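Local atomic coordinates of mariner Mos1 transposase (Drosophila mauritiana, PDB entry 4MDB), a protein that mediates cut-and-paste transposition of the Mos1 element, its catalytic domain working with magnesium or manganese ions and bound here by the inhibitor raltegravir. Residues T34-W39 / L127-P132; R123-H128 / E149-A154. The protein carries 1 engineered substitution. All coordinates share one frame; numbering follows the deposited sequence.

Contact 1. Residues T34-W39 / L127-P132. With MG (magnesium ion), chain D; MG (magnesium ion), chain C; RLT (N-(4-fluorobenzyl)-5-hydroxy-1-methyl-2-(1-methyl-1-{[(5-methyl-1,3,4-oxadiazol-2-yl)carbonyl]amino}ethyl)-6-oxo-1,6-di hydropyrimidine-4-carboxamide), chain B.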
ATOM      1  N   THR A  34      -1.920   3.408  -3.210  1.00  9.72           N
ATOM      2  CA  THR A  34      -1.525   2.100  -2.644  1.00 10.01           C
ATOM      3  C   THR A  34      -1.607   2.121  -1.161  1.00 10.73           C
ATOM      4  O   THR A  34      -1.495   3.175  -0.531  1.00 11.18           O
ATOM      5  CB  THR A  34      -0.194   1.647  -3.249  1.00 11.01           C
ATOM      6  OG1 THR A  34       0.077   0.264  -2.983  1.00 10.84           O
ATOM      7  CG2 THR A  34       0.990   2.398  -2.699  1.00 11.23           C
ATOM      8  N   GLY A  35      -1.643   0.941  -0.540  1.00 10.50           N
ATOM      9  CA  GLY A  35      -1.718   0.895   0.906  1.00 11.06           C
ATOM     10  C   GLY A  35      -1.503  -0.474   1.437  1.00 13.28           C
ATOM     11  O   GLY A  35      -1.530  -1.490   0.703  1.00 12.90           O
ATOM     12  N   ASP A  36      -1.317  -0.520   2.733  1.00 11.05           N
ATOM     13  CA  ASP A  36      -1.001  -1.815   3.423  1.00 11.73           C
ATOM     14  C   ASP A  36      -1.035  -1.522   4.943  1.00 13.59           C
ATOM     15  O   ASP A  36      -0.996  -0.369   5.420  1.00 11.93           O
ATOM     16  CB  ASP A  36       0.399  -2.291   3.053  1.00 12.30           C
ATOM     17  CG  ASP A  36       0.698  -3.730   3.457  1.00 12.26           C
ATOM     18  OD1 ASP A  36      -0.249  -4.522   3.440  1.00 11.39           O
ATOM     19  OD2 ASP A  36       1.926  -3.916   3.724  1.00 11.32           O
ATOM     20  N   GLU A  37      -1.075  -2.627   5.703  1.00 13.36           N
ATOM     21  CA  GLU A  37      -1.126  -2.642   7.154  1.00 14.64           C
ATOM     22  C   GLU A  37       0.218  -3.096   7.713  1.00 15.33           C
ATOM     23  O   GLU A  37       0.869  -3.978   7.156  1.00 14.80           O
ATOM     24  CB  GLU A  37      -2.226  -3.633   7.576  1.00 14.58           C
ATOM     25  CG  GLU A  37      -3.628  -3.278   7.145  1.00 15.90           C
ATOM     26  CD  GLU A  37      -4.097  -3.910   5.809  1.00 18.18           C
ATOM     27  OE1 GLU A  37      -5.352  -3.957   5.577  1.00 20.65           O
ATOM     28  OE2 GLU A  37      -3.210  -4.342   5.021  1.00 19.52           O
ATOM     29  N   LYS A  38       0.610  -2.540   8.841  1.00 16.54           N
ATOM     30  CA  LYS A  38       1.804  -2.974   9.609  1.00 17.77           C
ATOM     31  C   LYS A  38       1.574  -2.816  11.114  1.00 17.30           C
ATOM     32  O   LYS A  38       1.025  -1.814  11.542  1.00 16.76           O
ATOM     33  CB  LYS A  38       3.001  -2.114   9.205  1.00 21.46           C
ATOM     34  CG  LYS A  38       4.284  -2.301   9.983  1.00 25.56           C
ATOM     35  CD  LYS A  38       5.435  -1.591   9.324  1.00 26.99           C
ATOM     36  CE  LYS A  38       6.747  -1.738  10.100  1.00 31.10           C
ATOM     37  NZ  LYS A  38       7.145  -3.178  10.221  1.00 30.74           N
ATOM     38  N   TRP A  39       2.019  -3.775  11.910  1.00 18.92           N
ATOM     39  CA  TRP A  39       1.973  -3.646  13.345  1.00 21.60           C
ATOM     40  C   TRP A  39       3.051  -2.716  13.856  1.00 21.23           C
ATOM     41  O   TRP A  39       4.193  -2.788  13.423  1.00 21.11           O
ATOM     42  CB  TRP A  39       2.196  -5.049  14.003  1.00 21.95           C
ATOM     43  CG  TRP A  39       1.109  -6.075  13.896  1.00 25.37           C
ATOM     44  CD1 TRP A  39       1.179  -7.271  13.214  1.00 27.67           C
ATOM     45  CD2 TRP A  39      -0.179  -6.035  14.523  1.00 25.03           C
ATOM     46  NE1 TRP A  39      -0.012  -7.973  13.385  1.00 30.10           N
ATOM     47  CE2 TRP A  39      -0.859  -7.240  14.176  1.00 25.24           C
ATOM     48  CE3 TRP A  39      -0.848  -5.088  15.328  1.00 24.94           C
ATOM     49  CZ2 TRP A  39      -2.158  -7.529  14.641  1.00 27.21           C
ATOM     50  CZ3 TRP A  39      -2.163  -5.366  15.766  1.00 27.26           C
ATOM     51  CH2 TRP A  39      -2.789  -6.585  15.433  1.00 25.79           C
ATOM     52  N   LEU A 127      -3.801  -0.236  -5.600  1.00 11.38           N
ATOM     53  CA  LEU A 127      -2.884  -1.358  -5.409  1.00 12.07           C
ATOM     54  C   LEU A 127      -2.822  -1.739  -3.969  1.00 13.18           C
ATOM     55  O   LEU A 127      -2.307  -0.972  -3.110  1.00 11.61           O
ATOM     56  CB  LEU A 127      -1.499  -1.028  -5.972  1.00 13.38           C
ATOM     57  CG  LEU A 127      -0.341  -2.049  -5.776  1.00 14.21           C
ATOM     58  CD1 LEU A 127      -0.737  -3.305  -6.521  1.00 16.06           C
ATOM     59  CD2 LEU A 127       0.876  -1.391  -6.374  1.00 16.69           C
ATOM     60  N   HIS A 128      -3.396  -2.904  -3.700  1.00 12.55           N
ATOM     61  CA  HIS A 128      -3.317  -3.482  -2.359  1.00 12.09           C
ATOM     62  C   HIS A 128      -3.074  -4.960  -2.459  1.00 13.07           C
ATOM     63  O   HIS A 128      -3.278  -5.550  -3.490  1.00 12.19           O
ATOM     64  CB  HIS A 128      -4.579  -3.133  -1.479  1.00 13.70           C
ATOM     65  CG  HIS A 128      -5.870  -3.711  -1.921  1.00 13.72           C
ATOM     66  ND1 HIS A 128      -7.004  -3.642  -1.135  1.00 15.35           N
ATOM     67  CD2 HIS A 128      -6.259  -4.314  -3.072  1.00 14.93           C
ATOM     68  CE1 HIS A 128      -8.012  -4.218  -1.759  1.00 15.49           C
ATOM     69  NE2 HIS A 128      -7.596  -4.624  -2.937  1.00 15.18           N
ATOM     70  N   ASP A 129      -2.671  -5.542  -1.345  1.00 14.40           N
ATOM     71  CA  ASP A 129      -2.402  -6.977  -1.388  1.00 14.10           C
ATOM     72  C   ASP A 129      -3.626  -7.874  -1.172  1.00 17.89           C
ATOM     73  O   ASP A 129      -4.746  -7.419  -1.016  1.00 17.34           O
ATOM     74  CB  ASP A 129      -1.200  -7.271  -0.528  1.00 13.88           C
ATOM     75  CG  ASP A 129      -1.424  -7.176   0.973  1.00 12.84           C
ATOM     76  OD1 ASP A 129      -2.555  -7.340   1.382  1.00 14.20           O
ATOM     77  OD2 ASP A 129      -0.458  -6.867   1.781  1.00 14.45           O
ATOM     78  N   ASN A 130      -3.374  -9.193  -1.184  1.00 21.03           N
ATOM     79  CA  ASN A 130      -4.439 -10.183  -1.172  1.00 25.51           C
ATOM     80  C   ASN A 130      -4.880 -10.685   0.167  1.00 22.39           C
ATOM     81  O   ASN A 130      -5.397 -11.786   0.248  1.00 26.20           O
ATOM     82  CB  ASN A 130      -4.025 -11.415  -2.005  1.00 29.38           C
ATOM     83  CG  ASN A 130      -3.647 -11.056  -3.379  1.00 31.75           C
ATOM     84  OD1 ASN A 130      -4.516 -10.739  -4.197  1.00 34.65           O
ATOM     85  ND2 ASN A 130      -2.328 -10.963  -3.625  1.00 33.83           N
ATOM     86  N   ALA A 131      -4.678  -9.917   1.214  1.00 19.59           N
ATOM     87  CA  ALA A 131      -5.226 -10.186   2.504  1.00 19.97           C
ATOM     88  C   ALA A 131      -6.709 -10.445   2.350  1.00 25.10           C
ATOM     89  O   ALA A 131      -7.400  -9.827   1.542  1.00 22.81           O
ATOM     90  CB  ALA A 131      -4.976  -9.083   3.482  1.00 22.14           C
ATOM     91  N   PRO A 132      -7.196 -11.479   3.052  1.00 24.42           N
ATOM     92  CA  PRO A 132      -8.637 -11.837   2.878  1.00 23.29           C
ATOM     93  C   PRO A 132      -9.630 -10.693   3.042  1.00 22.42           C
ATOM     94  O   PRO A 132     -10.564 -10.618   2.233  1.00 24.67           O
ATOM     95  CB  PRO A 132      -8.866 -12.931   3.952  1.00 24.38           C
ATOM     96  CG  PRO A 132      -7.526 -13.554   4.060  1.00 23.56           C
ATOM     97  CD  PRO A 132      -6.464 -12.449   3.879  1.00 25.52           C
TER
HETATM   98 MG    MG D 403      -0.214  -6.561   3.828  1.00 13.35          MG
HETATM   99 MG    MG C 402       3.196  -5.335   4.070  1.00 13.34          MG
HETATM  100  CAA RLT B 401      -0.287 -15.058   0.355  1.00 50.49           C
HETATM  101  CAB RLT B 401       5.934  -8.980   4.647  1.00 24.29           C
HETATM  102  CAC RLT B 401       5.517 -11.863   3.714  1.00 27.77           C
HETATM  103  CAD RLT B 401       4.665 -11.629   6.319  1.00 31.69           C
HETATM  104  OAE RLT B 401      -0.361  -8.589   4.065  1.00 16.88           O
HETATM  105  OAF RLT B 401       2.943 -12.179   2.181  1.00 44.73           O
HETATM  106  OAG RLT B 401       4.514  -6.981   4.244  1.00 18.36           O
HETATM  107  OAH RLT B 401       1.872  -6.881   3.872  1.00 18.02           O
HETATM  108  FAI RLT B 401      -2.717 -13.965  -0.076  1.00 42.41           F
HETATM  109  CAJ RLT B 401      -1.823 -12.022   0.997  1.00 36.53           C
HETATM  110  CAK RLT B 401      -2.698 -13.809   2.318  1.00 35.20           C
HETATM  111  CAL RLT B 401      -1.499 -11.316   2.174  1.00 35.68           C
HETATM  112  CAM RLT B 401      -2.381 -13.114   3.494  1.00 35.15           C
HETATM  113  CAN RLT B 401      -1.437 -11.158   4.736  1.00 32.82           C
HETATM  114  NAO RLT B 401       0.117 -15.460   2.950  1.00 56.22           N
HETATM  115  NAP RLT B 401       1.027 -14.797   3.817  1.00 58.65           N
HETATM  116  NAQ RLT B 401       2.439 -10.563   4.438  1.00 24.14           N
HETATM  117  NAR RLT B 401      -0.018 -10.794   4.634  1.00 28.32           N
HETATM  118  NAS RLT B 401       3.308 -12.749   4.420  1.00 34.50           N
HETATM  119  OAT RLT B 401       1.218 -13.917   1.735  1.00 52.76           O
HETATM  120  CAU RLT B 401       0.347  -9.550   4.203  1.00 25.60           C
HETATM  121  CAV RLT B 401       2.699 -12.840   3.205  1.00 43.29           C
HETATM  122  CAW RLT B 401       0.287 -14.887   1.729  1.00 49.86           C
HETATM  123  CAX RLT B 401      -2.425 -13.282   1.066  1.00 38.08           C
HETATM  124  CAY RLT B 401      -1.786 -11.863   3.446  1.00 32.73           C
HETATM  125  CAZ RLT B 401       2.391  -8.082   4.164  1.00 19.90           C
HETATM  126  CBA RLT B 401       1.639 -13.867   3.036  1.00 49.40           C
HETATM  127  CBB RLT B 401       1.748  -9.382   4.202  1.00 23.01           C
HETATM  128  CBC RLT B 401       3.792 -10.540   4.567  1.00 23.27           C
HETATM  129  CBD RLT B 401       3.829  -8.049   4.262  1.00 22.31           C
HETATM  130  NBE RLT B 401       4.474  -9.275   4.506  1.00 28.46           N
HETATM  131  CBF RLT B 401       4.468 -11.983   4.818  1.00 29.64           C
HETATM  132  O   HOH W   1      -2.025  -4.158   1.142  1.00 12.97           O
HETATM  133  O   HOH W   2      -2.280  -6.563   4.051  1.00 14.80           O
HETATM  134  O   HOH W   3       3.135  -5.039   6.093  1.00 15.01           O
HETATM  135  O   HOH W   4      -0.157  -6.201   5.892  1.00 14.76           O

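Contact 2. Residues R123-H128 / E149-A154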
ATOM      1  N   ARG A 123      -9.239   8.443 -12.986  1.00 16.43           N
ATOM      2  CA  ARG A 123      -9.655   7.260 -12.255  1.00 15.71           C
ATOM      3  C   ARG A 123      -8.538   6.713 -11.391  1.00 13.23           C
ATOM      4  O   ARG A 123      -7.396   6.606 -11.827  1.00 15.51           O
ATOM      5  CB  ARG A 123     -10.087   6.197 -13.272  1.00 14.50           C
ATOM      6  CG  ARG A 123     -10.669   4.969 -12.666  1.00 14.76           C
ATOM      7  CD  ARG A 123     -10.997   3.932 -13.703  1.00 14.79           C
ATOM      8  NE  ARG A 123     -11.736   2.815 -13.086  1.00 15.91           N
ATOM      9  CZ  ARG A 123     -12.007   1.654 -13.694  1.00 17.22           C
ATOM     10  NH1 ARG A 123     -11.553   1.389 -14.930  1.00 18.76           N
ATOM     11  NH2 ARG A 123     -12.707   0.703 -13.081  1.00 19.99           N
ATOM     12  N   VAL A 124      -8.902   6.399 -10.174  1.00 14.23           N
ATOM     13  CA  VAL A 124      -7.987   5.825  -9.201  1.00 13.49           C
ATOM     14  C   VAL A 124      -7.611   4.429  -9.675  1.00 11.49           C
ATOM     15  O   VAL A 124      -8.487   3.612 -10.016  1.00 12.26           O
ATOM     16  CB  VAL A 124      -8.563   5.785  -7.799  1.00 13.20           C
ATOM     17  CG1 VAL A 124      -7.658   4.930  -6.888  1.00 15.03           C
ATOM     18  CG2 VAL A 124      -8.835   7.225  -7.314  1.00 15.78           C
ATOM     19  N   ILE A 125      -6.318   4.107  -9.594  1.00 11.46           N
ATOM     20  CA  ILE A 125      -5.850   2.790  -9.767  1.00 12.37           C
ATOM     21  C   ILE A 125      -5.395   2.326  -8.361  1.00 12.68           C
ATOM     22  O   ILE A 125      -4.430   2.865  -7.858  1.00 13.19           O
ATOM     23  CB  ILE A 125      -4.717   2.695 -10.786  1.00 13.38           C
ATOM     24  CG1 ILE A 125      -5.219   3.111 -12.166  1.00 14.04           C
ATOM     25  CG2 ILE A 125      -4.071   1.301 -10.812  1.00 13.35           C
ATOM     26  CD1 ILE A 125      -4.151   3.229 -13.208  1.00 14.79           C
ATOM     27  N   PHE A 126      -5.936   1.258  -7.846  1.00 12.39           N
ATOM     28  CA  PHE A 126      -5.725   0.897  -6.443  1.00 12.26           C
ATOM     29  C   PHE A 126      -4.866  -0.337  -6.374  1.00 13.75           C
ATOM     30  O   PHE A 126      -5.179  -1.375  -6.981  1.00 14.31           O
ATOM     31  CB  PHE A 126      -7.064   0.634  -5.750  1.00 13.71           C
ATOM     32  CG  PHE A 126      -7.029   0.591  -4.258  1.00 13.18           C
ATOM     33  CD1 PHE A 126      -6.573   1.640  -3.538  1.00 12.28           C
ATOM     34  CD2 PHE A 126      -7.517  -0.524  -3.575  1.00 12.80           C
ATOM     35  CE1 PHE A 126      -6.616   1.652  -2.162  1.00 13.55           C
ATOM     36  CE2 PHE A 126      -7.533  -0.532  -2.182  1.00 13.17           C
ATOM     37  CZ  PHE A 126      -7.079   0.591  -1.507  1.00 13.45           C
ATOM     38  N   LEU A 127      -3.801  -0.236  -5.600  1.00 11.38           N
ATOM     39  CA  LEU A 127      -2.884  -1.358  -5.409  1.00 12.07           C
ATOM     40  C   LEU A 127      -2.822  -1.739  -3.969  1.00 13.18           C
ATOM     41  O   LEU A 127      -2.307  -0.972  -3.110  1.00 11.61           O
ATOM     42  CB  LEU A 127      -1.499  -1.028  -5.972  1.00 13.38           C
ATOM     43  CG  LEU A 127      -0.341  -2.049  -5.776  1.00 14.21           C
ATOM     44  CD1 LEU A 127      -0.737  -3.305  -6.521  1.00 16.06           C
ATOM     45  CD2 LEU A 127       0.876  -1.391  -6.374  1.00 16.69           C
ATOM     46  N   HIS A 128      -3.396  -2.904  -3.700  1.00 12.55           N
ATOM     47  CA  HIS A 128      -3.317  -3.482  -2.359  1.00 12.09           C
ATOM     48  C   HIS A 128      -3.074  -4.960  -2.459  1.00 13.07           C
ATOM     49  O   HIS A 128      -3.278  -5.550  -3.490  1.00 12.19           O
ATOM     50  CB  HIS A 128      -4.579  -3.133  -1.479  1.00 13.70           C
ATOM     51  CG  HIS A 128      -5.870  -3.711  -1.921  1.00 13.72           C
ATOM     52  ND1 HIS A 128      -7.004  -3.642  -1.135  1.00 15.35           N
ATOM     53  CD2 HIS A 128      -6.259  -4.314  -3.072  1.00 14.93           C
ATOM     54  CE1 HIS A 128      -8.012  -4.218  -1.759  1.00 15.49           C
ATOM     55  NE2 HIS A 128      -7.596  -4.624  -2.937  1.00 15.18           N
ATOM     56  N   GLU A 149      -9.944   1.115 -10.284  1.00 15.72           N
ATOM     57  CA  GLU A 149      -9.372  -0.030 -10.964  1.00 14.98           C
ATOM     58  C   GLU A 149      -8.442  -0.769 -10.003  1.00 16.34           C
ATOM     59  O   GLU A 149      -7.460  -0.188  -9.542  1.00 18.43           O
ATOM     60  CB  GLU A 149      -8.601   0.478 -12.171  1.00 18.70           C
ATOM     61  CG  GLU A 149      -8.215  -0.727 -12.976  1.00 19.67           C
ATOM     62  CD  GLU A 149      -7.266  -0.459 -14.099  1.00 23.37           C
ATOM     63  OE1 GLU A 149      -6.750  -1.529 -14.597  1.00 25.38           O
ATOM     64  OE2 GLU A 149      -7.014   0.721 -14.439  1.00 22.33           O
ATOM     65  N   VAL A 150      -8.710  -2.052  -9.756  1.00 16.01           N
ATOM     66  CA  VAL A 150      -7.915  -2.835  -8.843  1.00 16.61           C
ATOM     67  C   VAL A 150      -6.807  -3.560  -9.625  1.00 16.31           C
ATOM     68  O   VAL A 150      -7.052  -4.350 -10.553  1.00 17.29           O
ATOM     69  CB  VAL A 150      -8.787  -3.785  -8.041  1.00 18.39           C
ATOM     70  CG1 VAL A 150      -7.942  -4.635  -7.107  1.00 20.42           C
ATOM     71  CG2 VAL A 150      -9.788  -2.975  -7.260  1.00 19.53           C
ATOM     72  N   LEU A 151      -5.583  -3.215  -9.305  1.00 16.07           N
ATOM     73  CA  LEU A 151      -4.431  -3.782  -9.971  1.00 17.76           C
ATOM     74  C   LEU A 151      -4.194  -5.195  -9.468  1.00 18.53           C
ATOM     75  O   LEU A 151      -4.400  -5.498  -8.327  1.00 18.12           O
ATOM     76  CB  LEU A 151      -3.240  -2.827  -9.687  1.00 19.40           C
ATOM     77  CG  LEU A 151      -2.350  -2.383 -10.795  1.00 21.12           C
ATOM     78  CD1 LEU A 151      -2.971  -1.840 -12.085  1.00 18.82           C
ATOM     79  CD2 LEU A 151      -1.225  -1.514 -10.294  1.00 17.15           C
ATOM     80  N   PRO A 152      -3.758  -6.101 -10.377  1.00 18.29           N
ATOM     81  CA  PRO A 152      -3.373  -7.440  -9.992  1.00 20.97           C
ATOM     82  C   PRO A 152      -2.159  -7.388  -9.080  1.00 18.73           C
ATOM     83  O   PRO A 152      -1.335  -6.505  -9.233  1.00 19.57           O
ATOM     84  CB  PRO A 152      -2.967  -8.090 -11.305  1.00 20.50           C
ATOM     85  CG  PRO A 152      -2.872  -7.062 -12.277  1.00 20.55           C
ATOM     86  CD  PRO A 152      -3.649  -5.849 -11.808  1.00 19.96           C
ATOM     87  N   HIS A 153      -2.137  -8.275  -8.128  1.00 21.58           N
ATOM     88  CA  HIS A 153      -1.030  -8.392  -7.220  1.00 21.63           C
ATOM     89  C   HIS A 153      -0.952  -9.829  -6.829  1.00 24.01           C
ATOM     90  O   HIS A 153      -1.901 -10.394  -6.345  1.00 22.04           O
ATOM     91  CB  HIS A 153      -1.231  -7.532  -5.995  1.00 19.41           C
ATOM     92  CG  HIS A 153      -0.038  -7.439  -5.112  1.00 15.52           C
ATOM     93  ND1 HIS A 153       1.059  -6.696  -5.438  1.00 17.01           N
ATOM     94  CD2 HIS A 153       0.224  -7.970  -3.898  1.00 16.37           C
ATOM     95  CE1 HIS A 153       1.970  -6.806  -4.500  1.00 16.76           C
ATOM     96  NE2 HIS A 153       1.469  -7.554  -3.533  1.00 16.23           N
ATOM     97  N   ALA A 154       0.229 -10.392  -7.031  1.00 24.77           N
ATOM     98  CA  ALA A 154       0.543 -11.755  -6.611  1.00 24.84           C
ATOM     99  C   ALA A 154       0.781 -11.939  -5.127  1.00 22.43           C
ATOM    100  O   ALA A 154       1.427 -11.147  -4.439  1.00 21.78           O
ATOM    101  CB  ALA A 154       1.775 -12.211  -7.378  1.00 24.89           C
TER
HETATM  102  O   HOH W   5      -4.656  -4.147  -6.101  1.00 18.90           O

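Contact 1. Residues T34-W39 / L127-P132
Asp36 and Asp129 meet through a magnesium ion rather than through each other: Asp36 OD1 and Asp129 OD2 lie 2.9 Å apart because both bind the same metal, and their carboxylate planes stand 81° apart. Asp129 CG sits between its backbone N and carbonyl carbon (chi1 72°), which brings the carboxylate toward the strand. The other Asp36 oxygen, OD2, binds the second magnesium at 1.9 Å, so this one carboxylate bridges the pair, and raltegravir OAH does the same from the inhibitor. OAE of the drug and two waters complete six ligands on the shared ion. One of these waters donates to Glu37 OE2 and Asp129 OD1, the other to Glu37 O. Glu37 O accepts a second proton from the water bound to the other magnesium. Ala131 N adds a weak bond to Asp129 OD1. A further water ties strand to loop, giving its protons to Gly35 O and Asp36 OD1 and accepting from Asp129 N at 2.9 Å.

Upstream, Leu127 O takes two donors. Gly35 N approaches nearly along the C=O axis at 3.3 Å, while Thr34 OG1, anti to its own backbone N (chi1 -166°), reaches the same oxygen at 2.7 Å from above the carbonyl plane. The Thr34 and Leu127 side chains run side by side on one face of the sheet.

Asp164, on helix 162-175, is a ligand of the second magnesium. Strand 32-42 lies between strand 69-78, which pairs with its other edge, and strand 125-127, whose trailing loop carries Asp129 toward helix 132-135.

Contact 2. Residues R123-H128 / E149-A154
The parallel pairing of strands 125-127 and 149-150 forms one margin of the RNase H-like sheet, and three backbone bonds stitch it. Phe126 N donates to Glu149 O at 2.7 Å, flanked by the bonds from Glu149 N to Val124 O and from Leu151 N to Phe126 O. Beyond the last of these the chains draw apart, and a water spans the gap, accepting from His128 N and lying 2.6 Å from Leu151 O.

On the face that carries Ile125 and Glu149, Ile125 CG2 packs on Leu151 CD1 at 3.6 Å. Glu149 runs extended beside Ile125, its OE2 alongside CG1, and its OE1 makes a salt bridge with Arg22 of helix 6-25. Arg123, extended from CG to NE, lays one guanidinium face over Glu149 CB, 3.9 Å above the plane, while its NE bonds to Asn147 O. Farther along, Leu127 CD1 touches Leu151 CB and comes within 4.0 Å of His153 ND1. On the opposite face, Val150 CG1 meets the His128 ring obliquely at NE2, and Phe126 CE2 lies over one face of that ring, offset toward its rim.

Helices 132-135 and 137-146 fill the connection between the strands, and Leu143 of the second touches Phe126, His128 and Val150. Two neighbouring parallel strands joined through helices make a beta-alpha-beta crossover, as expected of the RNase H fold in this transposase family.

Contacts 1 and 2 are centred 11 Å apart and share Leu127 and His128, where strand 125-127 gives way to the loop of Asp129. That strand is flanked by 32-42 in contact 1 and by 149-150 in contact 2, so the three run side by side in one sheet. Along the chain, 34-39 comes first, then 123-128 running into 127-132, then 149-154. The two contacts also touch directly: Asn130 ND2 probably hydrogen-bonds His153 O at 2.8 Å, and Asp129 CB packs against His153 CD2. Contact 2 thus builds the sheet margin next to the two-magnesium site of contact 1, where raltegravir binds.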